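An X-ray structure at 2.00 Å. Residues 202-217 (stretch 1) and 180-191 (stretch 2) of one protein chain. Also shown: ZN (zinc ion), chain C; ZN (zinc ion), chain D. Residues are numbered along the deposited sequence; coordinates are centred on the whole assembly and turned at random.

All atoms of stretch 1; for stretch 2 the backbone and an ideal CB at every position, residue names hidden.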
ATOM      1  N   ALA A 202      -0.197  17.547   8.927  1.00 20.09           N
ATOM      2  CA  ALA A 202      -0.689  18.549   7.986  1.00 20.75           C
ATOM      3  C   ALA A 202      -2.017  18.133   7.364  1.00 20.71           C
ATOM      4  O   ALA A 202      -2.870  18.986   7.087  1.00 21.50           O
ATOM      5  CB  ALA A 202       0.342  18.832   6.909  1.00 21.38           C
ATOM      6  N   PHE A 203      -2.206  16.833   7.161  1.00 19.83           N
ATOM      7  CA  PHE A 203      -3.457  16.317   6.627  1.00 20.06           C
ATOM      8  C   PHE A 203      -4.613  16.557   7.612  1.00 21.00           C
ATOM      9  O   PHE A 203      -5.698  16.959   7.216  1.00 20.01           O
ATOM     10  CB  PHE A 203      -3.332  14.807   6.332  1.00 19.64           C
ATOM     11  CG  PHE A 203      -4.643  14.081   6.357  1.00 20.16           C
ATOM     12  CD1 PHE A 203      -5.585  14.281   5.348  1.00 19.66           C
ATOM     13  CD2 PHE A 203      -4.950  13.217   7.403  1.00 17.88           C
ATOM     14  CE1 PHE A 203      -6.822  13.614   5.378  1.00 18.44           C
ATOM     15  CE2 PHE A 203      -6.173  12.556   7.450  1.00 18.77           C
ATOM     16  CZ  PHE A 203      -7.109  12.757   6.423  1.00 19.23           C
ATOM     17  N   CYS A 204      -4.375  16.250   8.886  1.00 21.07           N
ATOM     18  CA  CYS A 204      -5.388  16.423   9.934  1.00 22.56           C
ATOM     19  C   CYS A 204      -5.861  17.884  10.016  1.00 23.39           C
ATOM     20  O   CYS A 204      -7.060  18.152  10.167  1.00 24.32           O
ATOM     21  CB  CYS A 204      -4.819  15.979  11.280  1.00 22.28           C
ATOM     22  SG  CYS A 204      -4.618  14.214  11.485  1.00 24.33           S
ATOM     23  N   GLU A 205      -4.916  18.816   9.883  1.00 24.44           N
ATOM     24  CA  GLU A 205      -5.221  20.253   9.851  1.00 25.19           C
ATOM     25  C   GLU A 205      -6.085  20.656   8.654  1.00 24.84           C
ATOM     26  O   GLU A 205      -6.971  21.515   8.773  1.00 24.66           O
ATOM     27  CB  GLU A 205      -3.938  21.074   9.850  1.00 25.73           C
ATOM     28  CG  GLU A 205      -4.153  22.599   9.780  1.00 31.41           C
ATOM     29  CD  GLU A 205      -5.066  23.116  10.909  1.00 38.96           C
ATOM     30  OE1 GLU A 205      -4.593  23.148  12.077  1.00 41.49           O
ATOM     31  OE2 GLU A 205      -6.253  23.474  10.633  1.00 40.25           O
ATOM     32  N   LYS A 206      -5.805  20.071   7.496  1.00 23.55           N
ATOM     33  CA  LYS A 206      -6.627  20.309   6.313  1.00 23.11           C
ATOM     34  C   LYS A 206      -7.999  19.654   6.478  1.00 22.34           C
ATOM     35  O   LYS A 206      -9.005  20.145   5.951  1.00 21.72           O
ATOM     36  CB  LYS A 206      -5.927  19.758   5.079  1.00 22.46           C
ATOM     37  CG  LYS A 206      -4.746  20.578   4.604  1.00 24.94           C
ATOM     38  CD  LYS A 206      -4.258  20.059   3.230  1.00 24.83           C
ATOM     39  CE  LYS A 206      -3.434  21.087   2.492  1.00 27.94           C
ATOM     40  NZ  LYS A 206      -4.260  22.037   1.685  1.00 29.25           N
ATOM     41  N   ALA A 207      -8.032  18.547   7.215  1.00 21.52           N
ATOM     42  CA  ALA A 207      -9.255  17.762   7.369  1.00 22.34           C
ATOM     43  C   ALA A 207     -10.136  18.271   8.526  1.00 22.55           C
ATOM     44  O   ALA A 207     -11.256  17.801   8.697  1.00 21.99           O
ATOM     45  CB  ALA A 207      -8.936  16.288   7.573  1.00 21.71           C
ATOM     46  N   LYS A 208      -9.601  19.197   9.320  1.00 22.43           N
ATOM     47  CA  LYS A 208     -10.292  19.710  10.513  1.00 23.93           C
ATOM     48  C   LYS A 208     -11.793  19.944  10.235  1.00 23.24           C
ATOM     49  O   LYS A 208     -12.130  20.593   9.256  1.00 23.49           O
ATOM     50  CB  LYS A 208      -9.650  21.037  10.936  1.00 23.62           C
ATOM     51  CG  LYS A 208      -9.991  21.492  12.357  1.00 27.06           C
ATOM     52  CD  LYS A 208      -8.924  21.070  13.354  1.00 28.46           C
ATOM     53  CE  LYS A 208      -9.471  21.171  14.772  1.00 30.63           C
ATOM     54  NZ  LYS A 208      -8.509  20.652  15.781  1.00 32.86           N
ATOM     55  N   HIS A 209     -12.664  19.406  11.082  1.00 24.18           N
ATOM     56  CA  HIS A 209     -14.108  19.724  11.059  1.00 25.07           C
ATOM     57  C   HIS A 209     -14.839  19.150   9.839  1.00 25.63           C
ATOM     58  O   HIS A 209     -15.943  19.612   9.479  1.00 25.37           O
ATOM     59  CB  HIS A 209     -14.340  21.250  11.143  1.00 25.39           C
ATOM     60  CG  HIS A 209     -13.776  21.880  12.378  1.00 26.46           C
ATOM     61  ND1 HIS A 209     -13.202  23.137  12.379  1.00 27.68           N
ATOM     62  CD2 HIS A 209     -13.713  21.435  13.658  1.00 25.90           C
ATOM     63  CE1 HIS A 209     -12.803  23.434  13.603  1.00 27.44           C
ATOM     64  NE2 HIS A 209     -13.112  22.425  14.399  1.00 28.20           N
ATOM     65  N   THR A 210     -14.235  18.144   9.199  1.00 25.43           N
ATOM     66  CA  THR A 210     -14.879  17.499   8.063  1.00 25.34           C
ATOM     67  C   THR A 210     -16.232  16.917   8.459  1.00 25.03           C
ATOM     68  O   THR A 210     -16.391  16.399   9.564  1.00 25.44           O
ATOM     69  CB  THR A 210     -13.974  16.416   7.396  1.00 24.40           C
ATOM     70  OG1 THR A 210     -14.565  16.001   6.158  1.00 25.30           O
ATOM     71  CG2 THR A 210     -13.784  15.211   8.282  1.00 24.16           C
ATOM     72  N   GLU A 211     -17.202  16.979   7.554  1.00 25.21           N
ATOM     73  CA  GLU A 211     -18.548  16.472   7.863  1.00 25.94           C
ATOM     74  C   GLU A 211     -18.593  14.971   7.922  1.00 26.27           C
ATOM     75  O   GLU A 211     -19.415  14.395   8.618  1.00 27.62           O
ATOM     76  CB  GLU A 211     -19.540  16.919   6.811  1.00 26.50           C
ATOM     77  CG  GLU A 211     -19.638  18.395   6.702  1.00 28.83           C
ATOM     78  CD  GLU A 211     -20.452  18.834   5.520  1.00 32.89           C
ATOM     79  OE1 GLU A 211     -20.111  19.916   4.972  1.00 33.71           O
ATOM     80  OE2 GLU A 211     -21.421  18.109   5.161  1.00 32.99           O
ATOM     81  N   LEU A 212     -17.716  14.315   7.173  1.00 25.36           N
ATOM     82  CA  LEU A 212     -17.728  12.876   7.141  1.00 24.88           C
ATOM     83  C   LEU A 212     -16.310  12.359   6.922  1.00 24.70           C
ATOM     84  O   LEU A 212     -15.734  12.537   5.838  1.00 24.74           O
ATOM     85  CB  LEU A 212     -18.670  12.394   6.035  1.00 25.25           C
ATOM     86  CG  LEU A 212     -18.999  10.907   6.014  1.00 25.69           C
ATOM     87  CD1 LEU A 212     -20.144  10.596   6.997  1.00 25.95           C
ATOM     88  CD2 LEU A 212     -19.390  10.531   4.597  1.00 25.29           C
ATOM     89  N   LEU A 213     -15.761  11.743   7.969  1.00 23.74           N
ATOM     90  CA  LEU A 213     -14.423  11.177   7.952  1.00 23.13           C
ATOM     91  C   LEU A 213     -14.487   9.668   7.749  1.00 21.77           C
ATOM     92  O   LEU A 213     -14.863   8.930   8.663  1.00 22.35           O
ATOM     93  CB  LEU A 213     -13.690  11.501   9.262  1.00 22.66           C
ATOM     94  CG  LEU A 213     -12.255  10.958   9.431  1.00 23.31           C
ATOM     95  CD1 LEU A 213     -11.396  11.517   8.337  1.00 22.02           C
ATOM     96  CD2 LEU A 213     -11.679  11.368  10.788  1.00 23.05           C
ATOM     97  N   MET A 214     -14.115   9.231   6.550  1.00 20.58           N
ATOM     98  CA  MET A 214     -14.017   7.822   6.195  1.00 19.69           C
ATOM     99  C   MET A 214     -12.593   7.348   6.502  1.00 20.63           C
ATOM    100  O   MET A 214     -11.667   7.646   5.760  1.00 21.22           O
ATOM    101  CB  MET A 214     -14.406   7.601   4.718  1.00 19.40           C
ATOM    102  CG  MET A 214     -15.894   7.942   4.415  1.00 18.42           C
ATOM    103  SD  MET A 214     -16.353   8.227   2.687  1.00 16.19           S
ATOM    104  CE  MET A 214     -15.424   9.716   2.362  1.00 20.22           C
ATOM    105  N   MET A 215     -12.437   6.626   7.611  1.00 21.63           N
ATOM    106  CA  MET A 215     -11.125   6.342   8.198  1.00 22.09           C
ATOM    107  C   MET A 215     -10.831   4.864   8.436  1.00 22.65           C
ATOM    108  O   MET A 215     -11.661   4.133   8.993  1.00 22.45           O
ATOM    109  CB  MET A 215     -10.970   7.132   9.512  1.00 22.47           C
ATOM    110  CG  MET A 215      -9.697   6.832  10.328  1.00 22.98           C
ATOM    111  SD  MET A 215      -9.536   8.065  11.644  1.00 22.52           S
ATOM    112  CE  MET A 215      -8.018   7.525  12.424  1.00 21.26           C
ATOM    113  N   GLU A 216      -9.622   4.444   8.048  1.00 22.39           N
ATOM    114  CA  GLU A 216      -9.133   3.100   8.304  1.00 22.56           C
ATOM    115  C   GLU A 216      -9.062   2.743   9.795  1.00 22.68           C
ATOM    116  O   GLU A 216      -8.937   3.623  10.667  1.00 21.33           O
ATOM    117  CB  GLU A 216      -7.748   2.893   7.662  1.00 23.12           C
ATOM    118  CG  GLU A 216      -6.660   3.733   8.297  1.00 22.58           C
ATOM    119  CD  GLU A 216      -5.455   2.907   8.695  1.00 24.15           C
ATOM    120  OE1 GLU A 216      -4.398   3.067   8.055  1.00 22.10           O
ATOM    121  OE2 GLU A 216      -5.551   2.106   9.657  1.00 27.57           O
ATOM    122  N   GLY A 217      -9.181   1.444  10.069  1.00 22.50           N
ATOM    123  CA  GLY A 217      -9.073   0.915  11.422  1.00 23.60           C
ATOM    124  C   GLY A 217      -8.338  -0.406  11.424  1.00 24.32           C
ATOM    125  O   GLY A 217      -8.780  -1.388  12.031  1.00 25.00           O
ATOM    126  N   UNK A 180     -20.599  21.566  -3.511  1.00 26.19           N
ATOM    127  CA  UNK A 180     -20.944  22.909  -3.006  1.00 26.77           C
ATOM    128  C   UNK A 180     -21.449  22.993  -1.548  1.00 26.82           C
ATOM    129  O   UNK A 180     -21.210  23.994  -0.886  1.00 27.29           O
ATOM    130  CB  UNK A 180     -22.020  23.502  -3.917  1.00 26.77           C
ATOM    131  N   UNK A 181     -22.093  21.957  -1.029  1.00 26.83           N
ATOM    132  CA  UNK A 181     -22.599  22.041   0.340  1.00 27.10           C
ATOM    133  C   UNK A 181     -21.885  21.148   1.336  1.00 26.41           C
ATOM    134  O   UNK A 181     -22.194  21.205   2.526  1.00 26.04           O
ATOM    135  CB  UNK A 181     -24.089  21.695   0.351  1.00 27.10           C
ATOM    136  N   UNK A 182     -20.960  20.298   0.865  1.00 24.86           N
ATOM    137  CA  UNK A 182     -20.345  19.303   1.745  1.00 23.86           C
ATOM    138  C   UNK A 182     -18.850  19.119   1.604  1.00 23.84           C
ATOM    139  O   UNK A 182     -18.273  19.328   0.531  1.00 22.62           O
ATOM    140  CB  UNK A 182     -21.016  17.948   1.508  1.00 23.86           C
ATOM    141  N   UNK A 183     -18.255  18.685   2.709  1.00 23.94           N
ATOM    142  CA  UNK A 183     -16.824  18.463   2.826  1.00 24.31           C
ATOM    143  C   UNK A 183     -16.657  17.134   3.539  1.00 24.41           C
ATOM    144  O   UNK A 183     -17.033  16.995   4.711  1.00 24.86           O
ATOM    145  CB  UNK A 183     -16.123  19.602   3.569  1.00 24.31           C
ATOM    146  N   UNK A 184     -16.111  16.151   2.819  1.00 23.76           N
ATOM    147  CA  UNK A 184     -15.873  14.824   3.373  1.00 22.78           C
ATOM    148  C   UNK A 184     -14.418  14.391   3.115  1.00 22.06           C
ATOM    149  O   UNK A 184     -13.738  14.967   2.288  1.00 22.49           O
ATOM    150  CB  UNK A 184     -16.850  13.813   2.770  1.00 22.78           C
ATOM    151  N   UNK A 185     -13.950  13.392   3.850  1.00 21.39           N
ATOM    152  CA  UNK A 185     -12.542  13.059   3.869  1.00 20.39           C
ATOM    153  C   UNK A 185     -12.366  11.553   3.906  1.00 19.85           C
ATOM    154  O   UNK A 185     -13.031  10.873   4.679  1.00 20.51           O
ATOM    155  CB  UNK A 185     -11.846  13.714   5.064  1.00 20.39           C
ATOM    156  N   UNK A 186     -11.460  11.055   3.059  1.00 19.07           N
ATOM    157  CA  UNK A 186     -11.094   9.653   2.991  1.00 17.48           C
ATOM    158  C   UNK A 186      -9.629   9.559   3.375  1.00 17.03           C
ATOM    159  O   UNK A 186      -8.798  10.156   2.715  1.00 16.90           O
ATOM    160  CB  UNK A 186     -11.354   9.063   1.604  1.00 17.48           C
ATOM    161  N   UNK A 187      -9.308   8.842   4.447  1.00 17.23           N
ATOM    162  CA  UNK A 187      -7.931   8.868   4.971  1.00 17.57           C
ATOM    163  C   UNK A 187      -6.937   8.064   4.138  1.00 18.01           C
ATOM    164  O   UNK A 187      -5.733   8.323   4.189  1.00 19.02           O
ATOM    165  CB  UNK A 187      -7.919   8.336   6.405  1.00 17.57           C
ATOM    166  N   UNK A 188      -7.446   7.081   3.403  1.00 17.79           N
ATOM    167  CA  UNK A 188      -6.604   6.035   2.843  1.00 18.34           C
ATOM    168  C   UNK A 188      -6.027   5.280   4.023  1.00 18.18           C
ATOM    169  O   UNK A 188      -6.659   5.210   5.094  1.00 18.79           O
ATOM    170  CB  UNK A 188      -5.508   6.598   1.936  1.00 18.34           C
ATOM    171  N   UNK A 189      -4.841   4.715   3.834  1.00 17.48           N
ATOM    172  CA  UNK A 189      -4.065   4.127   4.919  1.00 17.26           C
ATOM    173  C   UNK A 189      -3.055   5.143   5.410  1.00 16.79           C
ATOM    174  O   UNK A 189      -2.488   5.870   4.592  1.00 16.43           O
ATOM    175  CB  UNK A 189      -3.368   2.842   4.469  1.00 17.26           C
ATOM    176  N   UNK A 190      -2.806   5.175   6.729  1.00 16.80           N
ATOM    177  CA  UNK A 190      -1.931   6.181   7.341  1.00 16.86           C
ATOM    178  C   UNK A 190      -1.459   5.904   8.768  1.00 16.16           C
ATOM    179  O   UNK A 190      -2.012   5.082   9.477  1.00 16.16           O
ATOM    180  CB  UNK A 190      -2.660   7.526   7.335  1.00 16.86           C
ATOM    181  N   UNK A 191      -0.439   6.641   9.180  1.00 16.06           N
ATOM    182  CA  UNK A 191       0.189   6.437  10.497  1.00 16.17           C
ATOM    183  C   UNK A 191       0.821   7.744  10.937  1.00 16.36           C
ATOM    184  O   UNK A 191       0.853   8.710  10.167  1.00 16.99           O
ATOM    185  CB  UNK A 191       1.233   5.319  10.455  1.00 16.17           C
TER
HETATM  186 ZN    ZN C 601      -1.507   0.223   2.654  1.00 23.71          ZN
HETATM  187 ZN    ZN D 602      -4.743  -1.085   3.059  1.00 27.73          ZN

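Positions 180 and 181 precede the strand. At neither does the ideal CB have an atom of stretch 1 within 5.5 Å, so almost any residue is admissible; phi of -51° at 180 would also admit proline. They are Pro180 and Asp181.

At 182 CA-to-CB points sideways, yet the ideal CB lies 3.7 Å from Glu211 OE2. A carboxylate so placed favours a donor: histidine, lysine, arginine, asparagine or a hydroxyl. The residue is His182, whose ND1 donates to Glu211 OE2 at 2.7 Å, the oxygen lying at the ring edge, near its plane.

Position 183 has its ideal CB 4.2 Å from Glu211 OE1 and 4.7 Å from Thr210 OG1. The direction is sideways, so a long side chain could turn back over the turn from Ala207 to Thr210; an aromatic, leucine or methionine would serve. Phe183, with chi1 at t, does so: Thr210 CB sits 4.0 Å from the centroid of the Phe183 ring, over one face, while Lys208 O lies at the ring edge, 3.8 Å from Phe183 CE2. Phe183 O accepts from Glu211 N at 2.8 Å.

At 184 the CB shares a sheet face with Leu212 and Met214, 4.4 Å from Met214 CE; valine, isoleucine or leucine would fit such apolar neighbours. Ile184 places CG2 3.5 Å from Leu212 CB and CD1 3.7 Å from Met214 CE.

Position 185 pairs in parallel with Leu213, its CB on that residue's face, 3.7 Å from Thr210 OG1 and 4.0 Å from Leu213 CD1. A hydroxyl beside methyl groups suggests threonine or serine, though valine would satisfy the apolar part. Thr185 answers both: OG1 hydrogen-bonds Thr210 OG1 at 2.9 Å, and CG2 lies 3.6 Å from Phe203 CZ, at the ring edge. The backbone holds the register, with Thr185 N to Leu212 O at 2.8 Å and Met214 N to Thr185 O at 2.7 Å.

At 186 the CB returns to the face of Met214, 4.2 Å from its CE, so a large apolar or aromatic residue is plausible. Tyr186 sets CD1 4.2 Å from Met214 CB.

Position 187 points toward stretch 1, its CB 4.5 Å from Phe203 CZ and near Met215 CA. A small beta-branched residue suits, and Glu216 N offers a donor. Thr187 takes it: Glu216 N to Thr187 OG1 is 3.3 Å, while CG2 lies 3.7 Å from Leu213 CD1.

At 188, phi of 64° with psi of -151° favours glycine: Gly188.

At 189 the CB is 3.7 Å from Glu216 OE1, but CA-to-CB points away overall, toward the zinc ions, which favours a metal ligand such as aspartate or histidine. Asp189 OD2 bridges both, 2.4 Å from ZN of chain C and 2.2 Å from ZN of chain D.

Position 190 points sideways; a flexible apolar chain could reach Phe203. Leu190 puts CD2 3.9 Å from Phe203 CE2, and Leu190 N donates to Glu216 OE1 at 3.0 Å.

Position 191 points away and is unconstrained here: Arg191.

Stretch 2 (180-191) PDHFITYTGDLR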
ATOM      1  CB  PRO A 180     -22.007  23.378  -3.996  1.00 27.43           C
ATOM      2  CG  PRO A 180     -21.609  22.682  -5.274  1.00 26.28           C
ATOM      3  CD  PRO A 180     -21.235  21.307  -4.814  1.00 26.20           C
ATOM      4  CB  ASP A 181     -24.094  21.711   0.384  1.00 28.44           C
ATOM      5  CG  ASP A 181     -24.969  22.794  -0.255  1.00 31.33           C
ATOM      6  OD1 ASP A 181     -24.510  23.945  -0.464  1.00 35.98           O
ATOM      7  OD2 ASP A 181     -26.141  22.479  -0.550  1.00 36.70           O
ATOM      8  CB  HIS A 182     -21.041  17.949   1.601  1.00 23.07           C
ATOM      9  CG  HIS A 182     -22.511  18.025   1.818  1.00 24.19           C
ATOM     10  ND1 HIS A 182     -23.078  18.031   3.076  1.00 23.06           N
ATOM     11  CD2 HIS A 182     -23.535  18.143   0.939  1.00 24.10           C
ATOM     12  CE1 HIS A 182     -24.390  18.127   2.960  1.00 25.46           C
ATOM     13  NE2 HIS A 182     -24.692  18.193   1.676  1.00 25.34           N
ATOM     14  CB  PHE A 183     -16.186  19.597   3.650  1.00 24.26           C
ATOM     15  CG  PHE A 183     -14.744  19.341   4.056  1.00 24.26           C
ATOM     16  CD1 PHE A 183     -13.863  18.663   3.204  1.00 23.27           C
ATOM     17  CD2 PHE A 183     -14.266  19.801   5.273  1.00 22.92           C
ATOM     18  CE1 PHE A 183     -12.539  18.419   3.583  1.00 24.97           C
ATOM     19  CE2 PHE A 183     -12.934  19.583   5.656  1.00 22.96           C
ATOM     20  CZ  PHE A 183     -12.069  18.894   4.817  1.00 22.92           C
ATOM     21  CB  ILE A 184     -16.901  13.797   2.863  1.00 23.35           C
ATOM     22  CG1 ILE A 184     -16.705  13.498   1.375  1.00 22.99           C
ATOM     23  CG2 ILE A 184     -18.336  14.291   3.167  1.00 22.21           C
ATOM     24  CD1 ILE A 184     -17.589  12.373   0.885  1.00 25.36           C
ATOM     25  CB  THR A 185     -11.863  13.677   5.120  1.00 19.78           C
ATOM     26  OG1 THR A 185     -12.019  15.104   5.081  1.00 20.09           O
ATOM     27  CG2 THR A 185     -10.389  13.335   5.146  1.00 19.24           C
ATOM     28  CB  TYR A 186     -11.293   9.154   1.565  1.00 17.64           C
ATOM     29  CG  TYR A 186     -10.763   7.756   1.335  1.00 18.07           C
ATOM     30  CD1 TYR A 186     -11.202   6.674   2.120  1.00 18.95           C
ATOM     31  CD2 TYR A 186      -9.789   7.515   0.359  1.00 18.76           C
ATOM     32  CE1 TYR A 186     -10.710   5.378   1.900  1.00 17.52           C
ATOM     33  CE2 TYR A 186      -9.289   6.234   0.137  1.00 17.72           C
ATOM     34  CZ  TYR A 186      -9.754   5.170   0.902  1.00 17.59           C
ATOM     35  OH  TYR A 186      -9.273   3.903   0.678  1.00 19.31           O
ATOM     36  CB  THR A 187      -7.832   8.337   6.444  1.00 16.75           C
ATOM     37  OG1 THR A 187      -8.291   6.980   6.506  1.00 16.73           O
ATOM     38  CG2 THR A 187      -8.635   9.200   7.380  1.00 16.99           C
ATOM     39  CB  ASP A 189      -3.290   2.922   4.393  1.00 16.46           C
ATOM     40  CG  ASP A 189      -4.150   1.724   4.151  1.00 16.33           C
ATOM     41  OD1 ASP A 189      -5.386   1.763   4.349  1.00 16.74           O
ATOM     42  OD2 ASP A 189      -3.574   0.702   3.761  1.00 13.45           O
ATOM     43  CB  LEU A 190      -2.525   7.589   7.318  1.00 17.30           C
ATOM     44  CG  LEU A 190      -3.969   8.011   7.631  1.00 19.41           C
ATOM     45  CD1 LEU A 190      -4.864   7.076   8.434  1.00 17.52           C
ATOM     46  CD2 LEU A 190      -4.010   9.414   8.161  1.00 17.82           C
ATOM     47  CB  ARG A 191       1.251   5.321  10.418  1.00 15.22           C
ATOM     48  CG  ARG A 191       2.390   5.646   9.435  1.00 15.37           C
ATOM     49  CD  ARG A 191       3.474   4.568   9.424  1.00 16.98           C
ATOM     50  NE  ARG A 191       4.437   4.778   8.345  1.00 17.62           N
ATOM     51  CZ  ARG A 191       5.458   3.969   8.066  1.00 16.85           C
ATOM     52  NH1 ARG A 191       5.659   2.874   8.771  1.00 15.08           N
ATOM     53  NH2 ARG A 191       6.279   4.260   7.068  1.00 16.17           N
TER
HETATM   54  O   HOH W   1      -1.272  -1.368   4.146  1.00 18.85           O
HETATM   55  O   HOH W   2      -2.706  -1.666   2.073  1.00 18.61           O
HETATM   56  O   HOH W   3      -3.740  -2.368   4.740  1.00 22.69           O
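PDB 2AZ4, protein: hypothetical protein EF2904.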